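Alpha,alpha-trehalose-phosphate synthase (UDP-forming) (PDB 5UOF) is a bacterial glycosyltransferase of family 20, an enzyme built on the two-domain GT-B fold. Local coordinates at residues Leu12-Asn17 against Gly45-Trp50; Asp134-His139 against Asn157-Phe162. All blocks are in the same frame, centred on the assembly; numbering follows the deposited sequence.

Interaction 1 of 2, residues Leu12-Asn17 against Gly45-Trp50; sequences LIVVSN and GVWFGW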
ATOM      1  N   LEU A  12       2.462  28.254  24.645  1.00 24.67           N
ATOM      2  CA  LEU A  12       2.372  27.309  23.545  1.00 23.18           C
ATOM      3  C   LEU A  12       3.146  27.873  22.363  1.00 28.53           C
ATOM      4  O   LEU A  12       2.940  29.026  21.972  1.00 23.88           O
ATOM      5  CB  LEU A  12       0.915  27.065  23.157  1.00 22.73           C
ATOM      6  CG  LEU A  12       0.712  26.069  22.011  1.00 21.30           C
ATOM      7  CD1 LEU A  12       1.197  24.682  22.414  1.00 22.76           C
ATOM      8  CD2 LEU A  12      -0.760  26.051  21.577  1.00 21.14           C
ATOM      9  N   ILE A  13       4.049  27.069  21.814  1.00 22.14           N
ATOM     10  CA  ILE A  13       4.808  27.414  20.623  1.00 21.94           C
ATOM     11  C   ILE A  13       4.275  26.531  19.506  1.00 25.14           C
ATOM     12  O   ILE A  13       4.513  25.321  19.502  1.00 21.26           O
ATOM     13  CB  ILE A  13       6.319  27.202  20.823  1.00 23.73           C
ATOM     14  CG1 ILE A  13       6.783  27.812  22.158  1.00 24.60           C
ATOM     15  CG2 ILE A  13       7.125  27.727  19.620  1.00 23.36           C
ATOM     16  CD1 ILE A  13       6.639  29.318  22.278  1.00 24.79           C
ATOM     17  N   VAL A  14       3.533  27.118  18.576  1.00 20.80           N
ATOM     18  CA  VAL A  14       3.053  26.398  17.403  1.00 19.64           C
ATOM     19  C   VAL A  14       4.090  26.528  16.297  1.00 19.49           C
ATOM     20  O   VAL A  14       4.547  27.636  15.990  1.00 23.40           O
ATOM     21  CB  VAL A  14       1.687  26.938  16.949  1.00 22.35           C
ATOM     22  CG1 VAL A  14       1.358  26.434  15.549  1.00 20.69           C
ATOM     23  CG2 VAL A  14       0.592  26.534  17.936  1.00 25.20           C
ATOM     24  N   VAL A  15       4.465  25.399  15.700  1.00 18.40           N
ATOM     25  CA  VAL A  15       5.400  25.361  14.581  1.00 19.01           C
ATOM     26  C   VAL A  15       4.670  24.716  13.404  1.00 21.53           C
ATOM     27  O   VAL A  15       4.229  23.561  13.501  1.00 18.56           O
ATOM     28  CB  VAL A  15       6.674  24.578  14.935  1.00 20.96           C
ATOM     29  CG1 VAL A  15       7.610  24.488  13.736  1.00 21.57           C
ATOM     30  CG2 VAL A  15       7.387  25.219  16.123  1.00 22.79           C
ATOM     31  N   SER A  16       4.526  25.457  12.301  1.00 19.52           N
ATOM     32  CA  SER A  16       3.813  24.927  11.141  1.00 18.21           C
ATOM     33  C   SER A  16       4.359  25.542   9.856  1.00 20.65           C
ATOM     34  O   SER A  16       5.302  26.338   9.871  1.00 21.37           O
ATOM     35  CB  SER A  16       2.309  25.184  11.249  1.00 20.92           C
ATOM     36  OG  SER A  16       2.006  26.555  11.041  1.00 20.49           O
ATOM     37  N   ASN A  17       3.721  25.189   8.734  1.00 18.33           N
ATOM     38  CA  ASN A  17       4.243  25.553   7.417  1.00 19.45           C
ATOM     39  C   ASN A  17       4.180  27.054   7.191  1.00 22.00           C
ATOM     40  O   ASN A  17       5.103  27.635   6.609  1.00 27.96           O
ATOM     41  CB  ASN A  17       3.459  24.852   6.302  1.00 19.64           C
ATOM     42  CG  ASN A  17       3.571  23.344   6.347  1.00 21.93           C
ATOM     43  OD1 ASN A  17       4.607  22.794   6.708  1.00 22.38           O
ATOM     44  ND2 ASN A  17       2.493  22.668   5.972  1.00 29.20           N
ATOM     45  N   GLY A  45       1.351  32.806  23.560  1.00 28.53           N
ATOM     46  CA  GLY A  45       2.331  31.973  22.895  1.00 27.29           C
ATOM     47  C   GLY A  45       2.920  32.592  21.642  1.00 27.64           C
ATOM     48  O   GLY A  45       2.783  33.783  21.361  1.00 28.64           O
ATOM     49  N   VAL A  46       3.609  31.740  20.882  1.00 26.17           N
ATOM     50  CA  VAL A  46       4.323  32.124  19.672  1.00 26.17           C
ATOM     51  C   VAL A  46       3.933  31.151  18.564  1.00 24.68           C
ATOM     52  O   VAL A  46       3.886  29.937  18.789  1.00 27.59           O
ATOM     53  CB  VAL A  46       5.851  32.113  19.884  1.00 27.60           C
ATOM     54  CG1 VAL A  46       6.582  32.620  18.645  1.00 26.68           C
ATOM     55  CG2 VAL A  46       6.230  32.939  21.113  1.00 27.92           C
ATOM     56  N   TRP A  47       3.635  31.684  17.384  1.00 25.49           N
ATOM     57  CA  TRP A  47       3.463  30.896  16.170  1.00 24.06           C
ATOM     58  C   TRP A  47       4.685  31.157  15.302  1.00 27.86           C
ATOM     59  O   TRP A  47       4.948  32.307  14.927  1.00 27.33           O
ATOM     60  CB  TRP A  47       2.172  31.274  15.443  1.00 23.98           C
ATOM     61  CG  TRP A  47       1.725  30.312  14.363  1.00 22.75           C
ATOM     62  CD1 TRP A  47       2.448  29.312  13.783  1.00 21.60           C
ATOM     63  CD2 TRP A  47       0.435  30.288  13.745  1.00 22.72           C
ATOM     64  NE1 TRP A  47       1.680  28.662  12.837  1.00 25.47           N
ATOM     65  CE2 TRP A  47       0.440  29.245  12.802  1.00 22.91           C
ATOM     66  CE3 TRP A  47      -0.730  31.050  13.908  1.00 28.58           C
ATOM     67  CZ2 TRP A  47      -0.674  28.944  12.020  1.00 28.59           C
ATOM     68  CZ3 TRP A  47      -1.834  30.748  13.134  1.00 32.21           C
ATOM     69  CH2 TRP A  47      -1.796  29.705  12.198  1.00 27.43           C
ATOM     70  N   PHE A  48       5.448  30.102  15.039  1.00 22.81           N
ATOM     71  CA  PHE A  48       6.698  30.167  14.303  1.00 22.93           C
ATOM     72  C   PHE A  48       6.542  29.450  12.973  1.00 26.64           C
ATOM     73  O   PHE A  48       5.964  28.362  12.914  1.00 27.48           O
ATOM     74  CB  PHE A  48       7.832  29.536  15.128  1.00 22.63           C
ATOM     75  CG  PHE A  48       9.113  29.350  14.369  1.00 22.60           C
ATOM     76  CD1 PHE A  48      10.055  30.375  14.304  1.00 27.66           C
ATOM     77  CD2 PHE A  48       9.402  28.141  13.758  1.00 21.37           C
ATOM     78  CE1 PHE A  48      11.241  30.194  13.615  1.00 28.40           C
ATOM     79  CE2 PHE A  48      10.590  27.956  13.070  1.00 21.43           C
ATOM     80  CZ  PHE A  48      11.507  28.985  12.997  1.00 25.22           C
ATOM     81  N   GLY A  49       7.055  30.062  11.911  1.00 30.54           N
ATOM     82  CA  GLY A  49       7.021  29.430  10.608  1.00 25.48           C
ATOM     83  C   GLY A  49       7.323  30.422   9.499  1.00 31.50           C
ATOM     84  O   GLY A  49       7.761  31.550   9.744  1.00 29.80           O
ATOM     85  N   TRP A  50       7.060  29.972   8.273  1.00 29.10           N
ATOM     86  CA  TRP A  50       7.316  30.753   7.068  1.00 26.07           C
ATOM     87  C   TRP A  50       6.366  31.939   6.963  1.00 29.69           C
ATOM     88  O   TRP A  50       5.182  31.838   7.301  1.00 31.16           O
ATOM     89  CB  TRP A  50       7.139  29.854   5.846  1.00 26.56           C
ATOM     90  CG  TRP A  50       7.503  30.466   4.533  1.00 26.70           C
ATOM     91  CD1 TRP A  50       8.492  31.369   4.291  1.00 29.51           C
ATOM     92  CD2 TRP A  50       6.891  30.188   3.267  1.00 24.82           C
ATOM     93  NE1 TRP A  50       8.533  31.678   2.950  1.00 34.79           N
ATOM     94  CE2 TRP A  50       7.561  30.962   2.300  1.00 30.19           C
ATOM     95  CE3 TRP A  50       5.836  29.359   2.861  1.00 26.35           C
ATOM     96  CZ2 TRP A  50       7.211  30.936   0.948  1.00 31.49           C
ATOM     97  CZ3 TRP A  50       5.489  29.333   1.516  1.00 30.46           C
ATOM     98  CH2 TRP A  50       6.173  30.120   0.578  1.00 26.76           C
TER
HETATM   99  O   HOH W   1       7.419  26.626   8.081  1.00 42.33           O

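Interaction 2 of 2, residues Asp134-His139 against Asn157-Phe162; sequences DLIWVH and NPIGFF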
ATOM      1  N   ASP A 134       8.436  26.339  27.732  1.00 26.42           N
ATOM      2  CA  ASP A 134       7.574  26.423  26.561  1.00 25.31           C
ATOM      3  C   ASP A 134       7.077  25.041  26.159  1.00 27.46           C
ATOM      4  O   ASP A 134       7.822  24.054  26.198  1.00 24.04           O
ATOM      5  CB  ASP A 134       8.317  27.055  25.385  1.00 25.14           C
ATOM      6  CG  ASP A 134       8.534  28.552  25.551  1.00 26.56           C
ATOM      7  OD1 ASP A 134       7.843  29.179  26.387  1.00 27.51           O
ATOM      8  OD2 ASP A 134       9.392  29.092  24.819  1.00 26.80           O
ATOM      9  N   LEU A 135       5.809  24.976  25.769  1.00 23.28           N
ATOM     10  CA  LEU A 135       5.237  23.780  25.158  1.00 21.94           C
ATOM     11  C   LEU A 135       5.257  23.953  23.642  1.00 21.78           C
ATOM     12  O   LEU A 135       4.695  24.924  23.121  1.00 26.32           O
ATOM     13  CB  LEU A 135       3.812  23.559  25.663  1.00 21.96           C
ATOM     14  CG  LEU A 135       3.640  23.619  27.180  1.00 23.15           C
ATOM     15  CD1 LEU A 135       2.163  23.604  27.561  1.00 27.89           C
ATOM     16  CD2 LEU A 135       4.374  22.476  27.859  1.00 23.14           C
ATOM     17  N   ILE A 136       5.881  23.013  22.933  1.00 20.08           N
ATOM     18  CA  ILE A 136       6.100  23.131  21.495  1.00 19.34           C
ATOM     19  C   ILE A 136       5.201  22.135  20.779  1.00 23.68           C
ATOM     20  O   ILE A 136       5.206  20.945  21.111  1.00 21.24           O
ATOM     21  CB  ILE A 136       7.575  22.900  21.134  1.00 19.31           C
ATOM     22  CG1 ILE A 136       8.458  23.817  21.999  1.00 20.63           C
ATOM     23  CG2 ILE A 136       7.812  23.167  19.658  1.00 18.78           C
ATOM     24  CD1 ILE A 136       9.942  23.624  21.749  1.00 21.22           C
ATOM     25  N   TRP A 137       4.458  22.619  19.779  1.00 17.87           N
ATOM     26  CA  TRP A 137       3.500  21.808  19.020  1.00 16.91           C
ATOM     27  C   TRP A 137       3.805  21.939  17.531  1.00 16.39           C
ATOM     28  O   TRP A 137       3.533  22.984  16.929  1.00 16.85           O
ATOM     29  CB  TRP A 137       2.072  22.249  19.325  1.00 17.24           C
ATOM     30  CG  TRP A 137       1.018  21.300  18.804  1.00 16.42           C
ATOM     31  CD1 TRP A 137       1.220  20.135  18.122  1.00 22.15           C
ATOM     32  CD2 TRP A 137      -0.394  21.454  18.937  1.00 16.63           C
ATOM     33  NE1 TRP A 137       0.014  19.546  17.822  1.00 19.19           N
ATOM     34  CE2 TRP A 137      -0.994  20.337  18.316  1.00 17.69           C
ATOM     35  CE3 TRP A 137      -1.214  22.426  19.531  1.00 18.62           C
ATOM     36  CZ2 TRP A 137      -2.372  20.170  18.263  1.00 20.15           C
ATOM     37  CZ3 TRP A 137      -2.596  22.252  19.470  1.00 22.20           C
ATOM     38  CH2 TRP A 137      -3.152  21.134  18.845  1.00 22.65           C
ATOM     39  N   VAL A 138       4.353  20.865  16.937  1.00 15.57           N
ATOM     40  CA  VAL A 138       4.784  20.819  15.539  1.00 18.07           C
ATOM     41  C   VAL A 138       3.712  20.142  14.694  1.00 14.89           C
ATOM     42  O   VAL A 138       3.181  19.089  15.073  1.00 17.35           O
ATOM     43  CB  VAL A 138       6.124  20.068  15.415  1.00 14.83           C
ATOM     44  CG1 VAL A 138       6.598  20.038  13.961  1.00 17.27           C
ATOM     45  CG2 VAL A 138       7.174  20.700  16.334  1.00 16.09           C
ATOM     46  N   HIS A 139       3.422  20.709  13.521  1.00 15.80           N
ATOM     47  CA  HIS A 139       2.322  20.235  12.685  1.00 15.59           C
ATOM     48  C   HIS A 139       2.799  19.676  11.356  1.00 15.28           C
ATOM     49  O   HIS A 139       3.405  20.391  10.552  1.00 15.78           O
ATOM     50  CB  HIS A 139       1.305  21.348  12.459  1.00 17.84           C
ATOM     51  CG  HIS A 139       0.504  21.628  13.680  1.00 16.07           C
ATOM     52  ND1 HIS A 139      -0.720  21.033  13.910  1.00 17.86           N
ATOM     53  CD2 HIS A 139       0.797  22.345  14.789  1.00 17.10           C
ATOM     54  CE1 HIS A 139      -1.168  21.414  15.093  1.00 16.00           C
ATOM     55  NE2 HIS A 139      -0.264  22.205  15.647  1.00 17.77           N
ATOM     56  N   ASN A 157      12.367  20.820  26.185  1.00 25.49           N
ATOM     57  CA  ASN A 157      10.968  21.182  26.348  1.00 25.97           C
ATOM     58  C   ASN A 157      10.046  20.017  25.985  1.00 21.85           C
ATOM     59  O   ASN A 157      10.416  19.144  25.196  1.00 20.99           O
ATOM     60  CB  ASN A 157      10.627  22.369  25.452  1.00 23.69           C
ATOM     61  CG  ASN A 157      11.419  23.603  25.795  1.00 24.10           C
ATOM     62  OD1 ASN A 157      12.651  23.618  25.702  1.00 24.58           O
ATOM     63  ND2 ASN A 157      10.715  24.655  26.185  1.00 24.79           N
ATOM     64  N   PRO A 158       8.826  19.999  26.522  1.00 21.86           N
ATOM     65  CA  PRO A 158       7.802  19.117  25.951  1.00 20.72           C
ATOM     66  C   PRO A 158       7.572  19.488  24.496  1.00 21.51           C
ATOM     67  O   PRO A 158       7.362  20.657  24.168  1.00 19.95           O
ATOM     68  CB  PRO A 158       6.562  19.404  26.809  1.00 21.22           C
ATOM     69  CG  PRO A 158       7.104  20.040  28.074  1.00 23.71           C
ATOM     70  CD  PRO A 158       8.289  20.823  27.618  1.00 23.00           C
ATOM     71  N   ILE A 159       7.629  18.491  23.611  1.00 18.63           N
ATOM     72  CA  ILE A 159       7.375  18.716  22.195  1.00 17.69           C
ATOM     73  C   ILE A 159       6.355  17.694  21.734  1.00 21.24           C
ATOM     74  O   ILE A 159       6.520  16.500  21.986  1.00 16.97           O
ATOM     75  CB  ILE A 159       8.645  18.599  21.332  1.00 17.62           C
ATOM     76  CG1 ILE A 159       9.816  19.358  21.966  1.00 19.94           C
ATOM     77  CG2 ILE A 159       8.368  19.145  19.939  1.00 17.73           C
ATOM     78  CD1 ILE A 159      11.130  19.194  21.189  1.00 21.49           C
ATOM     79  N   GLY A 160       5.319  18.161  21.051  1.00 16.33           N
ATOM     80  CA  GLY A 160       4.318  17.281  20.481  1.00 15.50           C
ATOM     81  C   GLY A 160       4.287  17.397  18.970  1.00 14.74           C
ATOM     82  O   GLY A 160       4.605  18.444  18.402  1.00 18.22           O
ATOM     83  N   PHE A 161       3.884  16.307  18.321  1.00 13.97           N
ATOM     84  CA  PHE A 161       3.731  16.259  16.875  1.00 13.29           C
ATOM     85  C   PHE A 161       2.303  15.854  16.576  1.00 16.32           C
ATOM     86  O   PHE A 161       1.753  14.984  17.254  1.00 16.62           O
ATOM     87  CB  PHE A 161       4.708  15.232  16.242  1.00 14.27           C
ATOM     88  CG  PHE A 161       4.651  15.169  14.731  1.00 17.28           C
ATOM     89  CD1 PHE A 161       5.102  16.234  13.956  1.00 15.72           C
ATOM     90  CD2 PHE A 161       4.189  14.024  14.084  1.00 14.37           C
ATOM     91  CE1 PHE A 161       5.063  16.171  12.566  1.00 12.67           C
ATOM     92  CE2 PHE A 161       4.150  13.957  12.691  1.00 12.61           C
ATOM     93  CZ  PHE A 161       4.584  15.027  11.935  1.00 14.42           C
ATOM     94  N   PHE A 162       1.689  16.492  15.580  1.00 12.78           N
ATOM     95  CA  PHE A 162       0.415  16.007  15.059  1.00 12.44           C
ATOM     96  C   PHE A 162       0.531  15.810  13.557  1.00 12.56           C
ATOM     97  O   PHE A 162       0.853  16.749  12.821  1.00 14.00           O
ATOM     98  CB  PHE A 162      -0.758  16.940  15.377  1.00 13.00           C
ATOM     99  CG  PHE A 162      -2.082  16.341  14.976  1.00 13.56           C
ATOM    100  CD1 PHE A 162      -2.666  15.377  15.777  1.00 14.46           C
ATOM    101  CD2 PHE A 162      -2.688  16.662  13.761  1.00 12.68           C
ATOM    102  CE1 PHE A 162      -3.855  14.765  15.397  1.00 13.41           C
ATOM    103  CE2 PHE A 162      -3.888  16.071  13.390  1.00 14.23           C
ATOM    104  CZ  PHE A 162      -4.470  15.118  14.207  1.00 14.93           C
TER

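Interaction 1 of 2, residues Leu12-Asn17 against Gly45-Trp50
Trp47 holds its CG anti to the backbone N (chi1 -166°), while Ser16 keeps OG between its own backbone N and carbonyl carbon (chi1 73°), and the two side chains meet at the hydroxyl. Trp47 NE1 donates to Ser16 OG at 2.8 Å, and the hydroxyl oxygen lies in the indole plane at its edge. Alongside, Val14 lays CG1 over one face of the indole, 3.7 Å from the centroid of the five-membered ring, in a CH-pi contact. A polar bond at the edge and a methyl on the face thus restrain the rotation of one ring. On the reverse side of the sheet the contacts are apolar: Ile13 CD1 rests 3.8 Å from Val46 CB, and Val15 CG1 approaches the edge of the Phe48 ring.

Backbone hydrogen bonds join the two parallel strands, from Val46 N to Leu12 O through an almost straight bond of 2.8 Å from Phe48 N to Val14 O. The last within the strands, Ser16 N to Phe48 O, lengthens to 3.3 Å. Beyond it the chains diverge; a weak bond from Trp50 N to Asn17 O still spans them, and a water that donates to Ser16 O and Asn17 O also takes a weak bond from Trp50 N.

This is the first beta-alpha-beta unit of the chain: helix 32-43 covers the Val14 and Trp47 face, helix 109-127 packs on Val15 and Phe48, and strands 70-77 and 135-139 flank the pair.

Interaction 2 of 2, residues Asp134-His139 against Asn157-Phe162
Ile136 and Ile159 lie side by side in a classic beta-alpha-beta unit, in which helix 146-152 links two adjacent parallel strands of the Rossmann-like sheet found in GT-B enzymes. The tight part is the middle. Gly160 N donates to Ile136 O, and Gly160 O takes the nearly straight bond of Val138 N, both at 2.8 Å; one glycine therefore serves the neighbouring strand through both its polar backbone atoms. Around this grip, Ile159 CG2 fits between two residues of the other strand, 4.0 Å from Ile136 CB and 4.1 Å from Val138 CG2. Val138 sets its other methyl, CG1, against Phe161 CD1, and helix 146-152 closes over Val138 and Ile159.

The start of the pairing is looser. The CA atoms of Asp134 and Asn157 are 6.2 Å apart, and a side chain rather than the backbone spans the gap: Asn157 ND2 donates to Asp134 O at 3.0 Å, with the acceptor in the amide plane, and also bonds to Arg131 O. Next to it Pro158, the partly exposed member of a contact otherwise buried, lays CG against Leu135 CD2 at 3.7 Å.

On the opposite face from the isoleucines lie Trp137, His139 and Phe162. Trp137 has CG anti to its backbone N (chi1 -169°), and its indole edge runs beside the partner strand, NE1 lying near Phe162 CB. Trp453 and Phe457 of helix 450-472 pack against this face. His139 bonds through ND1 to His164 NE2, while its own NE2 sits 3.2 Å above the plane of the Trp137 ring, over the centre.

In the fold
Interactions 1 and 2 illustrate how the parallel core of a mixed sheet is built from repeats of one unit. They come in series along the chain, each uniting two strands through an intervening helix, and their centres are about 10 Å apart. Across the sheet the order is 46-48, 12-16, 135-139, 159-162, so the first strands of the two units are neighbours. Backbone bonds join them there, probably including Ile13 N to Leu135 O at 2.6 Å. Both contacts thus lie in the one sheet of the N-terminal domain, against which the C-terminal helix 450-472 also packs; the other domain has its own parallel sheet of six strands, as expected of a GT-B enzyme.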